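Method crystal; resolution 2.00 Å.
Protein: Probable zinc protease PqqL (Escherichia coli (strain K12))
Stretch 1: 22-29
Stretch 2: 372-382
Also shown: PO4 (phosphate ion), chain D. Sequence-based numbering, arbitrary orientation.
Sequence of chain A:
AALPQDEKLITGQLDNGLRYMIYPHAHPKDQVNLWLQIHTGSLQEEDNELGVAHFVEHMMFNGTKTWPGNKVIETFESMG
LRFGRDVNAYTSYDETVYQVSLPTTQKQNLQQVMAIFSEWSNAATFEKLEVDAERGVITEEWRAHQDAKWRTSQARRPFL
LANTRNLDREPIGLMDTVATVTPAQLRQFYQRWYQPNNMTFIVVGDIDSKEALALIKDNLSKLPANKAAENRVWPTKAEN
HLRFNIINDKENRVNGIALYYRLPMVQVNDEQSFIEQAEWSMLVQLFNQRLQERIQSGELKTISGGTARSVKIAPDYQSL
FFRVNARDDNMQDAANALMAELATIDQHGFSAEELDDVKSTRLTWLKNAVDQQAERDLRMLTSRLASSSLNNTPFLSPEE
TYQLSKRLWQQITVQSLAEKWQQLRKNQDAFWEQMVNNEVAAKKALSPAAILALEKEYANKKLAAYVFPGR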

# COMPACT_ATOMS: atom_id res chain seq x y z
N ILE A 22 -10.51 -14.23 11.31
CA ILE A 22 -11.76 -13.69 11.85
C ILE A 22 -11.46 -12.68 12.95
O ILE A 22 -10.70 -12.98 13.88
CB ILE A 22 -12.73 -14.80 12.34
CG1 ILE A 22 -13.07 -15.80 11.20
CG2 ILE A 22 -14.01 -14.18 12.97
CD1 ILE A 22 -13.48 -17.15 11.71
N TYR A 23 -12.07 -11.49 12.85
CA TYR A 23 -11.87 -10.45 13.84
C TYR A 23 -13.20 -9.82 14.20
O TYR A 23 -13.87 -9.30 13.30
CB TYR A 23 -10.85 -9.40 13.35
CG TYR A 23 -10.34 -8.53 14.48
CD1 TYR A 23 -9.28 -8.94 15.28
CD2 TYR A 23 -10.95 -7.32 14.79
CE1 TYR A 23 -8.84 -8.18 16.36
CE2 TYR A 23 -10.52 -6.54 15.87
CZ TYR A 23 -9.46 -6.97 16.65
OH TYR A 23 -9.02 -6.20 17.70
N PRO A 24 -13.59 -9.83 15.50
CA PRO A 24 -14.87 -9.21 15.88
C PRO A 24 -14.79 -7.69 15.90
O PRO A 24 -13.76 -7.15 16.31
CB PRO A 24 -15.15 -9.77 17.28
CG PRO A 24 -13.79 -10.10 17.82
CD PRO A 24 -12.89 -10.40 16.68
N HIS A 25 -15.85 -7.01 15.46
CA HIS A 25 -15.94 -5.55 15.47
C HIS A 25 -17.41 -5.14 15.43
O HIS A 25 -18.17 -5.73 14.69
CB HIS A 25 -15.13 -4.91 14.33
CG HIS A 25 -14.82 -3.46 14.59
ND1 HIS A 25 -14.08 -3.08 15.68
CD2 HIS A 25 -15.18 -2.35 13.91
CE1 HIS A 25 -13.99 -1.76 15.63
NE2 HIS A 25 -14.65 -1.27 14.58
N ALA A 26 -17.80 -4.15 16.22
CA ALA A 26 -19.22 -3.74 16.25
C ALA A 26 -19.40 -2.23 16.02
O ALA A 26 -20.20 -1.58 16.68
CB ALA A 26 -19.85 -4.17 17.58
N HIS A 27 -18.64 -1.69 15.05
CA HIS A 27 -18.70 -0.29 14.65
C HIS A 27 -18.51 -0.24 13.11
O HIS A 27 -17.36 -0.30 12.64
CB HIS A 27 -17.66 0.55 15.41
CG HIS A 27 -17.78 2.02 15.19
ND1 HIS A 27 -16.90 2.70 14.36
CD2 HIS A 27 -18.67 2.91 15.70
CE1 HIS A 27 -17.27 3.97 14.40
NE2 HIS A 27 -18.34 4.14 15.18
N PRO A 28 -19.61 -0.22 12.30
CA PRO A 28 -21.02 -0.19 12.71
C PRO A 28 -21.55 -1.52 13.20
O PRO A 28 -21.05 -2.59 12.83
CB PRO A 28 -21.74 0.30 11.43
CG PRO A 28 -20.87 -0.10 10.31
CD PRO A 28 -19.46 -0.21 10.84
N LYS A 29 -22.57 -1.46 14.07
CA LYS A 29 -23.21 -2.64 14.63
C LYS A 29 -23.89 -3.42 13.52
O LYS A 29 -24.42 -2.82 12.58
CB LYS A 29 -24.27 -2.22 15.67
CG LYS A 29 -24.19 -2.98 16.98
CD LYS A 29 -23.24 -2.32 17.98
CE LYS A 29 -23.07 -3.14 19.24
NZ LYS A 29 -21.90 -2.69 20.04
N GLN A 372 -10.11 3.77 22.53
CA GLN A 372 -11.11 3.94 21.47
C GLN A 372 -11.12 2.83 20.41
O GLN A 372 -11.70 3.03 19.34
CB GLN A 372 -10.92 5.32 20.80
CG GLN A 372 -10.95 6.52 21.77
CD GLN A 372 -10.85 7.87 21.08
OE1 GLN A 372 -11.37 8.88 21.59
NE2 GLN A 372 -10.18 7.94 19.94
N GLN A 373 -10.51 1.65 20.69
CA GLN A 373 -10.43 0.56 19.70
C GLN A 373 -11.77 0.02 19.22
O GLN A 373 -11.87 -0.38 18.05
CB GLN A 373 -9.51 -0.59 20.13
CG GLN A 373 -10.01 -1.51 21.25
CD GLN A 373 -9.06 -2.69 21.32
OE1 GLN A 373 -7.95 -2.56 21.81
NE2 GLN A 373 -9.44 -3.84 20.77
N ALA A 374 -12.81 0.05 20.06
CA ALA A 374 -14.14 -0.43 19.65
C ALA A 374 -14.76 0.43 18.53
O ALA A 374 -15.61 -0.05 17.78
CB ALA A 374 -15.07 -0.50 20.85
N GLU A 375 -14.29 1.68 18.38
CA GLU A 375 -14.79 2.66 17.41
C GLU A 375 -13.94 2.79 16.14
O GLU A 375 -14.16 3.71 15.35
CB GLU A 375 -14.99 4.04 18.07
CG GLU A 375 -16.23 4.13 18.95
CD GLU A 375 -16.21 3.32 20.23
OE1 GLU A 375 -15.16 3.28 20.90
OE2 GLU A 375 -17.26 2.71 20.56
N ARG A 376 -13.00 1.87 15.91
CA ARG A 376 -12.16 1.89 14.70
C ARG A 376 -13.00 1.78 13.42
O ARG A 376 -14.04 1.12 13.42
CB ARG A 376 -11.14 0.75 14.71
CG ARG A 376 -9.99 0.95 15.67
CD ARG A 376 -9.10 -0.28 15.70
NE ARG A 376 -9.72 -1.40 16.42
CZ ARG A 376 -9.13 -2.57 16.64
NH1 ARG A 376 -7.89 -2.78 16.21
NH2 ARG A 376 -9.77 -3.53 17.29
N ASP A 377 -12.54 2.42 12.34
CA ASP A 377 -13.19 2.35 11.03
C ASP A 377 -13.09 0.91 10.55
O ASP A 377 -11.99 0.34 10.53
CB ASP A 377 -12.48 3.29 10.05
CG ASP A 377 -13.05 3.22 8.65
OD1 ASP A 377 -14.16 3.73 8.44
OD2 ASP A 377 -12.40 2.61 7.79
N LEU A 378 -14.24 0.29 10.22
CA LEU A 378 -14.32 -1.10 9.79
C LEU A 378 -13.46 -1.40 8.56
O LEU A 378 -12.66 -2.35 8.57
CB LEU A 378 -15.79 -1.52 9.56
CG LEU A 378 -16.05 -2.97 9.13
CD1 LEU A 378 -15.58 -3.97 10.19
CD2 LEU A 378 -17.51 -3.18 8.79
N ARG A 379 -13.60 -0.57 7.52
CA ARG A 379 -12.84 -0.66 6.27
C ARG A 379 -11.31 -0.65 6.51
O ARG A 379 -10.61 -1.54 6.03
CB ARG A 379 -13.28 0.47 5.31
CG ARG A 379 -12.40 0.58 4.07
CD ARG A 379 -13.16 0.88 2.79
NE ARG A 379 -12.42 0.35 1.64
CZ ARG A 379 -12.65 -0.83 1.07
NH1 ARG A 379 -13.62 -1.62 1.53
NH2 ARG A 379 -11.91 -1.23 0.04
N MET A 380 -10.81 0.36 7.26
CA MET A 380 -9.39 0.52 7.59
C MET A 380 -8.86 -0.67 8.38
O MET A 380 -7.76 -1.14 8.11
CB MET A 380 -9.17 1.84 8.35
CG MET A 380 -7.71 2.12 8.71
SD MET A 380 -6.53 2.02 7.32
CE MET A 380 -7.15 3.39 6.26
N LEU A 381 -9.64 -1.17 9.35
CA LEU A 381 -9.29 -2.34 10.14
C LEU A 381 -9.23 -3.60 9.25
O LEU A 381 -8.28 -4.39 9.36
CB LEU A 381 -10.31 -2.50 11.29
CG LEU A 381 -10.17 -3.72 12.20
CD1 LEU A 381 -8.82 -3.74 12.92
CD2 LEU A 381 -11.31 -3.77 13.19
N THR A 382 -10.20 -3.76 8.32
CA THR A 382 -10.19 -4.91 7.39
C THR A 382 -8.95 -4.86 6.48
O THR A 382 -8.32 -5.89 6.25
CB THR A 382 -11.51 -5.03 6.58
OG1 THR A 382 -12.61 -4.85 7.46
CG2 THR A 382 -11.64 -6.38 5.88
P PO4 D . -13.07 -4.63 18.91
O1 PO4 D . -12.53 -4.03 17.60
O2 PO4 D . -12.14 -4.13 20.11
O3 PO4 D . -14.58 -4.18 19.18
O4 PO4 D . -12.98 -6.22 18.79
O HOH W 1 -16.54 -2.63 18.19
O HOH W 2 -16.65 1.70 10.80

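Residues 22-29, the end of a strand and the loop that follows, pack against residues 372-382, a 3-10 turn leading into a helix; together they bury 480 Å². Tyr23, His25 and His27 alternate with Pro24 and Ala26, so the three rings point toward the second stretch while the intervening residues point away.

Direct hydrogen bonds converge on Arg376. Its carbonyl accepts from His25 (NE2 to Arg376 O, 2.7 Å) and, weakly, from His27 (ND1 to Arg376 O, 3.4 Å). The His27 ND1 atom lies nearer to Glu375 O, at 3.1 Å, but the angle there is too poor for a hydrogen bond. The Arg376 CA-to-CB bond points sideways, but the side chain bends at chi1 and chi3 (both m) so that its end comes nearer and NH2 donates to Tyr23 OH (2.8 Å), at the edge of the phenol ring. Within its own stretch, Arg376 NE donates to Gln373 O (2.9 Å), which ties the guanidinium back to the turn. Arginine suits this place because separate nitrogens serve the turn and the tyrosine.

A phosphate ion, probably from the crystallisation liquor, bridges the stretches. Its O1 accepts from His25 ND1 (2.6 Å) and from Arg376 NH2 (2.8 Å), while O2 accepts from Gln373 NE2 (2.8 Å). His25 thus donates from both ring nitrogens, one to the phosphate and the other to a backbone carbonyl; with both protonated the ring would carry a positive charge, favourable beside an anion.

Two waters extend the polar network. Water 1 accepts from Ala26 N (2.8 Å) and donates to Ala374 O (2.8 Å) and to phosphate O3 (2.7 Å). Water 2 donates to His27 O (2.8 Å) and accepts from Leu378 N (2.9 Å), linking the loop to the first turn of the helix. That turn is capped by Asp377, whose OD2 accepts from Met380 N (2.8 Å); the CA-to-CB bond of Asp377 points away from the first stretch.

Apolar contacts fill the space around these bonds. Leu381, buried and directed toward the first stretch, lays CD2 over the face of the His25 ring, 3.9 Å from its centroid, in a CH-pi contact; the same methyl meets Tyr23 (CD2 to Leu381 CD2, 3.9 Å). A single aliphatic methyl thus touches both rings without competing for their polar atoms. At the more exposed end, Glu375 CA sits over the His27 ring, 3.9 Å from the centroid, and Pro28, after a cis peptide bond, rests CD against Leu378 CB (4.1 Å).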